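Local coordinates for protein endo-arabinase (Bacteroides thetaiotaomicron, PDB 5C0P) that probably hydrolyses glycosidic bonds in L-arabinan as a family 43 glycoside hydrolase, and binds magnesium, at residues Y231-A236 against L272-H277; Y86-R91 against L139-E144; K125-S130 against K173-D178; S72-Q77 against S108-D113. All coordinates share one frame; numbering follows the deposited sequence.

Contact 1: residues Y231-A236 against L272-H277; sequences YAIGQA and LMISYH. With GOL (glycerol), chain I.
I233 sets its CD1 methyl against the ring of Y276, one of three side-chain contacts between neighbouring blades of the five-bladed beta-propeller that characterises family 43 glycoside hydrolases. Strands 231-236 and 272-277 belong to different antiparallel sheets; their axes approach to 9.4 Å at 151°, a gap filled by side chains.

The apolar contacts gather at one methyl. I233 CD1 lies over a face of the Y276 ring in a CH-pi contact, 3.8 Å from the ring centroid and displaced toward the rim. The extended I233 side chain makes this reach possible: CG1 stands anti to the carbonyl carbon (chi1 -53°) and CD1 projects onward from it. The same methyl meets I274 CD1 at 4.1 Å, and A262, on the strand beside 272-278, closes this small cluster.

The aromatic contact is looser. The Y231 and H277 rings are nearly parallel, at 20°, but slide apart so far that they scarcely overlap, with centroids 5.7 Å apart; Y231 CE2 and H277 NE2 are 3.9 Å apart. Hydrogen bonds of H277 with the D28 backbone and N280 fix its ring rotation, while Y231 OH is bonded to D205 and the Y231 side chain lies about 4 Å from that of the magnesium ligand H261.

The polar contact is with a glycerol, probably from the crystallisation liquor. Y276 OH is hydrogen-bonded to D257 and also accepts a bond from glycerol O3 at 3.1 Å.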
# COMPACT_ATOMS: atom_id res chain seq x y z
N TYR A 231 -14.10 0.44 -8.64
CA TYR A 231 -13.05 0.53 -7.64
C TYR A 231 -12.65 1.99 -7.60
O TYR A 231 -12.70 2.69 -8.63
CB TYR A 231 -11.88 -0.32 -8.11
CG TYR A 231 -10.84 -0.67 -7.07
CD1 TYR A 231 -11.19 -1.19 -5.83
CD2 TYR A 231 -9.48 -0.55 -7.37
CE1 TYR A 231 -10.20 -1.55 -4.90
CE2 TYR A 231 -8.50 -0.91 -6.47
CZ TYR A 231 -8.86 -1.39 -5.23
OH TYR A 231 -7.88 -1.76 -4.35
N ALA A 232 -12.26 2.48 -6.43
CA ALA A 232 -11.98 3.90 -6.28
C ALA A 232 -11.04 4.19 -5.14
O ALA A 232 -10.77 3.33 -4.29
CB ALA A 232 -13.28 4.68 -6.09
N ILE A 233 -10.54 5.43 -5.15
CA ILE A 233 -9.71 5.95 -4.08
C ILE A 233 -10.55 6.90 -3.25
O ILE A 233 -11.16 7.85 -3.79
CB ILE A 233 -8.53 6.76 -4.65
CG1 ILE A 233 -7.76 5.94 -5.69
CG2 ILE A 233 -7.62 7.24 -3.51
CD1 ILE A 233 -6.84 6.79 -6.56
N GLY A 234 -10.63 6.63 -1.95
CA GLY A 234 -11.28 7.54 -1.02
C GLY A 234 -10.24 8.20 -0.15
O GLY A 234 -9.08 7.75 -0.08
N GLN A 235 -10.62 9.30 0.49
CA GLN A 235 -9.72 9.94 1.43
C GLN A 235 -10.43 10.23 2.73
O GLN A 235 -11.66 10.40 2.76
CB GLN A 235 -9.12 11.23 0.83
CG GLN A 235 -10.11 12.36 0.62
CD GLN A 235 -9.45 13.60 0.04
OE1 GLN A 235 -8.29 13.91 0.35
NE2 GLN A 235 -10.19 14.32 -0.79
N ALA A 236 -9.66 10.26 3.81
CA ALA A 236 -10.16 10.62 5.13
C ALA A 236 -9.15 11.54 5.78
O ALA A 236 -7.95 11.44 5.49
CB ALA A 236 -10.38 9.39 5.98
N LEU A 272 4.50 16.76 -5.73
CA LEU A 272 3.67 15.68 -5.18
C LEU A 272 2.94 14.93 -6.30
O LEU A 272 2.33 15.54 -7.20
CB LEU A 272 2.69 16.22 -4.14
CG LEU A 272 1.95 15.22 -3.27
CD1 LEU A 272 2.91 14.47 -2.34
CD2 LEU A 272 0.84 15.92 -2.47
N MSE A 273 3.04 13.60 -6.25
CA MSE A 273 2.45 12.73 -7.26
C MSE A 273 1.61 11.66 -6.60
O MSE A 273 1.87 11.27 -5.46
CB MSE A 273 3.55 12.00 -8.06
CG MSE A 273 4.67 12.88 -8.57
SE MSE A 273 4.10 13.94 -10.08
CE MSE A 273 3.84 12.51 -11.33
N ILE A 274 0.62 11.15 -7.33
CA ILE A 274 -0.12 9.96 -6.90
C ILE A 274 0.18 8.82 -7.88
O ILE A 274 0.37 9.05 -9.07
CB ILE A 274 -1.64 10.23 -6.79
CG1 ILE A 274 -2.38 9.03 -6.16
CG2 ILE A 274 -2.24 10.59 -8.14
CD1 ILE A 274 -3.81 9.36 -5.73
N SER A 275 0.25 7.60 -7.35
CA SER A 275 0.42 6.40 -8.16
C SER A 275 -0.65 5.38 -7.77
O SER A 275 -0.82 5.07 -6.58
CB SER A 275 1.81 5.81 -7.93
OG SER A 275 1.98 4.56 -8.59
N TYR A 276 -1.37 4.86 -8.77
CA TYR A 276 -2.40 3.85 -8.54
C TYR A 276 -2.60 3.07 -9.82
O TYR A 276 -2.04 3.43 -10.84
CB TYR A 276 -3.72 4.49 -8.08
CG TYR A 276 -4.42 5.40 -9.07
CD1 TYR A 276 -5.49 4.94 -9.84
CD2 TYR A 276 -4.06 6.74 -9.18
CE1 TYR A 276 -6.16 5.79 -10.72
CE2 TYR A 276 -4.72 7.60 -10.06
CZ TYR A 276 -5.76 7.11 -10.82
OH TYR A 276 -6.42 7.97 -11.68
N HIS A 277 -3.41 2.01 -9.80
CA HIS A 277 -3.68 1.32 -11.06
C HIS A 277 -5.10 1.59 -11.53
O HIS A 277 -5.99 1.82 -10.72
CB HIS A 277 -3.42 -0.19 -10.96
CG HIS A 277 -4.47 -0.94 -10.19
ND1 HIS A 277 -4.27 -1.36 -8.89
CD2 HIS A 277 -5.73 -1.31 -10.51
CE1 HIS A 277 -5.35 -1.97 -8.46
NE2 HIS A 277 -6.26 -1.95 -9.43
C1 GOL I . -5.25 12.51 -10.22
C2 GOL I . -6.34 12.24 -9.18
O2 GOL I . -5.83 12.47 -7.89
C3 GOL I . -6.80 10.79 -9.28
O3 GOL I . -7.52 10.61 -10.48

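Contact 2: residues Y86-R91 against L139-E144; sequences YEYEGR and LYIDKE
The Y86 ring carries L139 CB over the centre of one face, a CH-pi contact 3.6 Å from the ring centroid, and meets the rings of F30 and F95 edge-to-face. The Y88 ring has the CG of its neighbour E89 over one face, while I141 CD1 approaches it obliquely, 3.9 Å from Y88 CE1. With CG anti to the carbonyl carbon (chi1 -57°), Y86 runs alongside L139 in the opposite sense, and its hydroxyl reaches the start of the partner segment. There L139 N donates to Y86 OH at 3.1 Å in a nearly straight bond (168°), so one tyrosine grips both the backbone and the side chain of L139. A leucine in place of Y86 would remove the hydroxyl and the flat face, and would probably leave L139 N without its acceptor and the L139 side chain less firmly held. Beyond Y88 the chain reverses in a type I' turn, where E87 OE2 accepts from G90 N at 3.0 Å. P147 packs against Y88, L139 and I141. Adjacent propeller blades meet here through their first strands, 78-88 and 134-141, beside the magnesium ligand D84, to which Y86 OH makes a weak hydrogen bond.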
# COMPACT_ATOMS: atom_id res chain seq x y z
N TYR A 86 10.01 0.60 1.36
CA TYR A 86 10.35 1.81 2.08
C TYR A 86 11.83 1.88 2.39
O TYR A 86 12.44 0.88 2.77
CB TYR A 86 9.60 1.85 3.41
CG TYR A 86 8.11 1.75 3.24
CD1 TYR A 86 7.34 2.90 3.03
CD2 TYR A 86 7.46 0.53 3.26
CE1 TYR A 86 5.96 2.83 2.87
CE2 TYR A 86 6.08 0.45 3.10
CZ TYR A 86 5.35 1.60 2.90
OH TYR A 86 3.97 1.53 2.73
N GLU A 87 12.41 3.07 2.26
CA GLU A 87 13.74 3.30 2.80
C GLU A 87 13.57 3.69 4.26
O GLU A 87 12.78 4.58 4.59
CB GLU A 87 14.46 4.41 2.04
CG GLU A 87 15.97 4.51 2.32
CD GLU A 87 16.32 5.24 3.60
OE1 GLU A 87 15.48 6.00 4.14
OE2 GLU A 87 17.46 5.07 4.08
N TYR A 88 14.32 3.04 5.14
CA TYR A 88 14.19 3.31 6.56
C TYR A 88 15.52 3.09 7.26
O TYR A 88 16.04 1.98 7.29
CB TYR A 88 13.10 2.40 7.16
CG TYR A 88 12.92 2.52 8.66
CD1 TYR A 88 12.16 3.53 9.22
CD2 TYR A 88 13.50 1.59 9.52
CE1 TYR A 88 11.97 3.63 10.60
CE2 TYR A 88 13.33 1.68 10.89
CZ TYR A 88 12.56 2.69 11.43
OH TYR A 88 12.40 2.76 12.79
N GLU A 89 16.07 4.18 7.81
CA GLU A 89 17.34 4.15 8.53
C GLU A 89 18.46 3.43 7.76
O GLU A 89 19.21 2.64 8.33
CB GLU A 89 17.15 3.56 9.93
CG GLU A 89 16.06 4.27 10.72
CD GLU A 89 16.18 4.04 12.21
OE1 GLU A 89 15.83 4.97 12.98
OE2 GLU A 89 16.60 2.94 12.62
N GLY A 90 18.55 3.70 6.46
CA GLY A 90 19.68 3.23 5.69
C GLY A 90 19.49 1.89 5.00
O GLY A 90 20.36 1.47 4.24
N ARG A 91 18.37 1.23 5.28
CA ARG A 91 18.07 -0.02 4.59
C ARG A 91 16.71 0.06 3.90
O ARG A 91 16.01 1.07 4.00
CB ARG A 91 18.13 -1.22 5.56
CG ARG A 91 19.47 -1.36 6.26
CD ARG A 91 19.60 -2.71 6.96
NE ARG A 91 19.76 -3.77 5.97
CZ ARG A 91 19.74 -5.07 6.25
NH1 ARG A 91 19.56 -5.49 7.49
NH2 ARG A 91 19.89 -5.96 5.26
N LEU A 139 3.59 1.31 5.79
CA LEU A 139 4.41 1.98 6.80
C LEU A 139 4.16 3.48 6.73
O LEU A 139 4.18 4.09 5.66
CB LEU A 139 5.89 1.70 6.53
CG LEU A 139 6.92 2.32 7.47
CD1 LEU A 139 6.82 1.73 8.85
CD2 LEU A 139 8.32 2.14 6.91
N TYR A 140 3.85 4.05 7.89
CA TYR A 140 3.78 5.50 8.05
C TYR A 140 4.81 5.93 9.10
O TYR A 140 4.87 5.35 10.19
CB TYR A 140 2.37 5.94 8.48
CG TYR A 140 2.33 7.39 8.92
CD1 TYR A 140 2.55 8.42 8.00
CD2 TYR A 140 2.11 7.74 10.25
CE1 TYR A 140 2.55 9.75 8.39
CE2 TYR A 140 2.10 9.08 10.65
CZ TYR A 140 2.33 10.07 9.72
OH TYR A 140 2.33 11.39 10.10
N ILE A 141 5.62 6.93 8.77
CA ILE A 141 6.58 7.48 9.71
C ILE A 141 6.02 8.79 10.25
O ILE A 141 5.78 9.74 9.49
CB ILE A 141 7.96 7.73 9.06
CG1 ILE A 141 8.49 6.44 8.41
CG2 ILE A 141 8.94 8.33 10.07
CD1 ILE A 141 8.71 5.29 9.40
N ASP A 142 5.81 8.84 11.56
CA ASP A 142 5.15 10.00 12.14
C ASP A 142 6.09 11.20 12.32
O ASP A 142 7.27 11.13 11.95
CB ASP A 142 4.38 9.63 13.43
CG ASP A 142 5.28 9.29 14.61
OD1 ASP A 142 6.44 9.74 14.66
OD2 ASP A 142 4.79 8.60 15.54
N LYS A 143 5.57 12.29 12.86
CA LYS A 143 6.34 13.52 12.97
C LYS A 143 7.64 13.37 13.77
O LYS A 143 8.61 14.10 13.54
CB LYS A 143 5.48 14.63 13.58
CG LYS A 143 6.15 15.99 13.56
CD LYS A 143 5.57 16.92 14.61
CE LYS A 143 6.59 17.99 15.00
NZ LYS A 143 5.94 19.24 15.47
N GLU A 144 7.66 12.43 14.72
CA GLU A 144 8.84 12.18 15.54
C GLU A 144 9.78 11.15 14.94
O GLU A 144 10.80 10.81 15.55
CB GLU A 144 8.43 11.72 16.94
CG GLU A 144 8.00 12.83 17.86
CD GLU A 144 6.56 13.24 17.65
OE1 GLU A 144 5.68 12.36 17.62
OE2 GLU A 144 6.31 14.46 17.51

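Contact 3: residues K125-S130 against K173-D178; sequences KAITPS and KTTEGD
I127 presses its CD1 methyl against the backbone of K173 and T174, touching K173 O at 3.6 Å and T174 CA at 3.7 Å. A second point of contact is T175: T175 CG2 lies 3.8 Å from both I127 CD1 and I127 O, so the methyl sits against side chain and carbonyl alike. The torsions aim the isoleucine: CG1 is anti to the backbone N (chi1 -168°), and a further bend at chi2 brings CD1 round to the facing chain. The contact is small, 128 Å² in all, and consists of van der Waals packing near the surface.

A second shell sets these groups in place. L168 of strand 162-168 touches both I127 and T175, and L149 of the adjacent strand 147-153 touches I127, so the two side chains rest on the same blade. The backbone of I127 and the hydroxyl of T128 are both hydrogen-bonded to T107, which moors the loop to the preceding blade; T128 and P129 then pack on F151 and C134. At G177, with positive phi, the chain turns a corner toward strand 178-184.

Segment 125-130 belongs to the linker that carries the chain from one propeller blade to the next, and here it folds against the chain that follows strand 162-168 of the blade it is about to enter.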
# COMPACT_ATOMS: atom_id res chain seq x y z
N LYS A 125 7.54 -14.48 9.70
CA LYS A 125 6.12 -14.51 10.02
C LYS A 125 5.52 -13.14 9.74
O LYS A 125 6.25 -12.15 9.64
CB LYS A 125 5.88 -14.90 11.48
CG LYS A 125 6.44 -13.94 12.50
CD LYS A 125 6.08 -14.44 13.90
CE LYS A 125 6.88 -13.73 14.98
NZ LYS A 125 6.76 -14.39 16.31
N ALA A 126 4.20 -13.09 9.63
CA ALA A 126 3.50 -11.84 9.39
C ALA A 126 3.69 -10.87 10.56
O ALA A 126 3.80 -11.30 11.71
CB ALA A 126 2.02 -12.10 9.18
N ILE A 127 3.70 -9.58 10.25
CA ILE A 127 3.71 -8.54 11.27
C ILE A 127 2.27 -8.21 11.72
O ILE A 127 2.04 -7.71 12.82
CB ILE A 127 4.43 -7.28 10.73
CG1 ILE A 127 4.72 -6.29 11.87
CG2 ILE A 127 3.64 -6.62 9.61
CD1 ILE A 127 5.58 -6.86 12.98
N THR A 128 1.30 -8.54 10.87
CA THR A 128 -0.11 -8.42 11.22
C THR A 128 -0.52 -9.56 12.16
O THR A 128 0.22 -10.55 12.27
CB THR A 128 -0.97 -8.39 9.93
OG1 THR A 128 -0.62 -9.52 9.11
CG2 THR A 128 -0.72 -7.10 9.15
N PRO A 129 -1.66 -9.44 12.86
CA PRO A 129 -1.99 -10.47 13.86
C PRO A 129 -2.22 -11.86 13.26
O PRO A 129 -2.95 -11.99 12.29
CB PRO A 129 -3.29 -9.95 14.49
CG PRO A 129 -3.20 -8.46 14.32
CD PRO A 129 -2.57 -8.28 12.96
N SER A 130 -1.64 -12.88 13.88
CA SER A 130 -1.74 -14.24 13.35
C SER A 130 -3.16 -14.81 13.35
O SER A 130 -3.48 -15.72 12.58
CB SER A 130 -0.79 -15.19 14.09
OG SER A 130 -1.16 -15.30 15.46
N LYS A 173 10.75 -5.16 13.56
CA LYS A 173 10.61 -6.61 13.68
C LYS A 173 9.31 -7.04 14.35
O LYS A 173 8.79 -8.13 14.07
CB LYS A 173 11.78 -7.22 14.45
CG LYS A 173 13.10 -7.24 13.69
CD LYS A 173 14.13 -8.06 14.46
CE LYS A 173 15.45 -8.17 13.70
NZ LYS A 173 16.35 -9.21 14.30
N THR A 174 8.82 -6.20 15.25
CA THR A 174 7.66 -6.52 16.08
C THR A 174 6.79 -5.28 16.18
O THR A 174 7.19 -4.18 15.79
CB THR A 174 8.06 -6.93 17.50
OG1 THR A 174 8.76 -5.84 18.14
CG2 THR A 174 8.95 -8.16 17.48
N THR A 175 5.58 -5.47 16.72
CA THR A 175 4.67 -4.38 16.98
C THR A 175 4.70 -4.01 18.46
O THR A 175 5.22 -4.76 19.29
CB THR A 175 3.23 -4.75 16.60
OG1 THR A 175 2.89 -5.99 17.22
CG2 THR A 175 3.10 -4.87 15.09
N GLU A 176 4.13 -2.85 18.77
CA GLU A 176 3.96 -2.40 20.14
C GLU A 176 2.47 -2.25 20.40
O GLU A 176 1.75 -1.73 19.56
CB GLU A 176 4.64 -1.05 20.34
CG GLU A 176 6.12 -1.04 20.06
CD GLU A 176 6.73 0.31 20.36
OE1 GLU A 176 5.97 1.26 20.63
OE2 GLU A 176 7.98 0.42 20.33
N GLY A 177 2.02 -2.68 21.57
CA GLY A 177 0.61 -2.54 21.92
C GLY A 177 -0.30 -3.38 21.04
O GLY A 177 0.15 -4.27 20.31
N ASP A 178 -1.60 -3.10 21.10
CA ASP A 178 -2.58 -3.82 20.31
C ASP A 178 -2.94 -3.02 19.08
O ASP A 178 -2.80 -1.80 19.06
CB ASP A 178 -3.84 -4.08 21.13
CG ASP A 178 -3.61 -5.06 22.27
OD1 ASP A 178 -2.62 -5.81 22.23
OD2 ASP A 178 -4.43 -5.06 23.21

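Contact 4: residues S72-Q77 against S108-D113; sequences SDFWGQ and SILVSD
W75 and F74 both direct ring edges at the hydroxyl of S108. The polar part is a weak hydrogen bond: W75 NE1 donates to S108 OG at 3.2 Å, with an N-H...O angle of 161° and the oxygen in the plane of the indole. The S108 torsion, chi1 78°, turns OG between its own backbone N and carbonyl carbon and so toward the indole. A phenylalanine in place of W75 would lack the indole N-H and would probably leave S108 OG without this donor and free to turn. Segment 72-77 is part of the loop from one propeller blade into the next, and S108 and L110 lie on that next blade's third strand, 103-112. Aromatic contacts follow: F74 CZ approaches S108 OG at 3.6 Å, near the ring plane, and F74 CE1 meets L110 CD2 at 4.2 Å. Within the loop, W75 CD1 lies 3.6 Å above one face of F74, toward its rim, and F98 and F68 meet the phenylalanine ring edge-to-face. N124, just before 125-130, bonds W75 N and D73 O through its side chain; within the loop Q77 NE2 donates to F74 O at 2.9 Å.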
# COMPACT_ATOMS: atom_id res chain seq x y z
N SER A 72 12.02 -22.14 0.25
CA SER A 72 10.98 -23.11 0.60
C SER A 72 10.54 -23.02 2.06
O SER A 72 9.44 -23.44 2.40
CB SER A 72 11.44 -24.53 0.27
OG SER A 72 12.59 -24.88 1.02
N ASP A 73 11.40 -22.47 2.91
CA ASP A 73 11.07 -22.34 4.33
C ASP A 73 10.39 -21.02 4.71
O ASP A 73 10.05 -20.82 5.87
CB ASP A 73 12.29 -22.60 5.22
CG ASP A 73 13.40 -21.59 5.01
OD1 ASP A 73 13.29 -20.70 4.14
OD2 ASP A 73 14.43 -21.70 5.73
N PHE A 74 10.18 -20.15 3.73
CA PHE A 74 9.44 -18.91 4.00
C PHE A 74 8.00 -19.24 4.37
O PHE A 74 7.38 -20.12 3.77
CB PHE A 74 9.45 -18.01 2.78
CG PHE A 74 8.83 -16.66 3.01
CD1 PHE A 74 9.33 -15.79 3.97
CD2 PHE A 74 7.74 -16.26 2.26
CE1 PHE A 74 8.76 -14.53 4.17
CE2 PHE A 74 7.16 -15.01 2.45
CZ PHE A 74 7.67 -14.14 3.41
N TRP A 75 7.46 -18.53 5.35
CA TRP A 75 6.16 -18.86 5.90
C TRP A 75 5.02 -18.73 4.91
O TRP A 75 4.03 -19.44 5.01
CB TRP A 75 5.85 -17.97 7.11
CG TRP A 75 5.46 -16.56 6.75
CD1 TRP A 75 6.30 -15.48 6.62
CD2 TRP A 75 4.13 -16.06 6.53
NE1 TRP A 75 5.58 -14.36 6.29
CE2 TRP A 75 4.25 -14.68 6.24
CE3 TRP A 75 2.86 -16.64 6.53
CZ2 TRP A 75 3.13 -13.87 5.96
CZ3 TRP A 75 1.75 -15.84 6.25
CH2 TRP A 75 1.90 -14.47 5.97
N GLY A 76 5.15 -17.79 3.97
CA GLY A 76 4.04 -17.44 3.09
C GLY A 76 4.33 -17.78 1.64
O GLY A 76 4.90 -16.97 0.92
N GLN A 77 3.90 -18.96 1.22
CA GLN A 77 4.21 -19.40 -0.13
C GLN A 77 3.19 -18.95 -1.16
O GLN A 77 3.40 -19.12 -2.36
CB GLN A 77 4.38 -20.91 -0.18
CG GLN A 77 5.54 -21.44 0.68
CD GLN A 77 6.90 -21.08 0.12
OE1 GLN A 77 7.11 -21.10 -1.10
NE2 GLN A 77 7.84 -20.74 1.00
N SER A 108 3.96 -9.40 5.67
CA SER A 108 5.24 -9.54 6.37
C SER A 108 6.28 -8.59 5.81
O SER A 108 6.08 -7.98 4.74
CB SER A 108 5.73 -10.99 6.44
OG SER A 108 6.30 -11.39 5.23
N ILE A 109 7.36 -8.42 6.56
CA ILE A 109 8.37 -7.43 6.27
C ILE A 109 9.69 -8.12 5.93
O ILE A 109 10.13 -9.05 6.63
CB ILE A 109 8.56 -6.47 7.45
CG1 ILE A 109 7.23 -5.75 7.74
CG2 ILE A 109 9.69 -5.47 7.17
CD1 ILE A 109 7.23 -4.91 9.03
N LEU A 110 10.30 -7.68 4.83
CA LEU A 110 11.56 -8.24 4.36
C LEU A 110 12.53 -7.09 4.19
O LEU A 110 12.11 -5.94 4.02
CB LEU A 110 11.36 -8.99 3.05
CG LEU A 110 10.32 -10.12 3.14
CD1 LEU A 110 8.92 -9.65 2.71
CD2 LEU A 110 10.77 -11.29 2.33
N VAL A 111 13.83 -7.38 4.22
CA VAL A 111 14.82 -6.31 4.26
C VAL A 111 15.95 -6.53 3.25
O VAL A 111 16.31 -7.67 2.95
CB VAL A 111 15.39 -6.15 5.70
CG1 VAL A 111 16.15 -7.41 6.15
CG2 VAL A 111 16.27 -4.88 5.83
N SER A 112 16.50 -5.43 2.74
CA SER A 112 17.64 -5.48 1.83
C SER A 112 18.52 -4.26 2.06
O SER A 112 18.06 -3.24 2.59
CB SER A 112 17.17 -5.47 0.37
OG SER A 112 18.28 -5.54 -0.52
N ASP A 113 19.79 -4.37 1.66
CA ASP A 113 20.69 -3.22 1.70
C ASP A 113 20.47 -2.34 0.47
O ASP A 113 20.97 -1.22 0.40
CB ASP A 113 22.15 -3.69 1.74
CG ASP A 113 22.53 -4.31 3.06
OD1 ASP A 113 21.80 -4.13 4.05
OD2 ASP A 113 23.59 -4.98 3.11

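Along the chain contact 4 opens first, contacts 2 and 3 follow, and contact 1 comes last. Contact 2 joins two blades, while contacts 3 and 4 seat inter-blade connections on the blade they lead into. Contacts 2 and 4 share the sheet of strands 78-88 to 120-121 and are tied by the salt bridge R91 NE to D113 OD1, 2.8 Å; contacts 2 and 3, centres 17 Å apart, share that of 134-141 to 178-184. Contacts 3 and 4, centres 15 Å apart, touch where K125 and A126 pack on W75 and S108. Contact 1, between the last two blades, stands apart, its centre 21 Å from that of contact 2 and across the chain's centre from contacts 3 and 4.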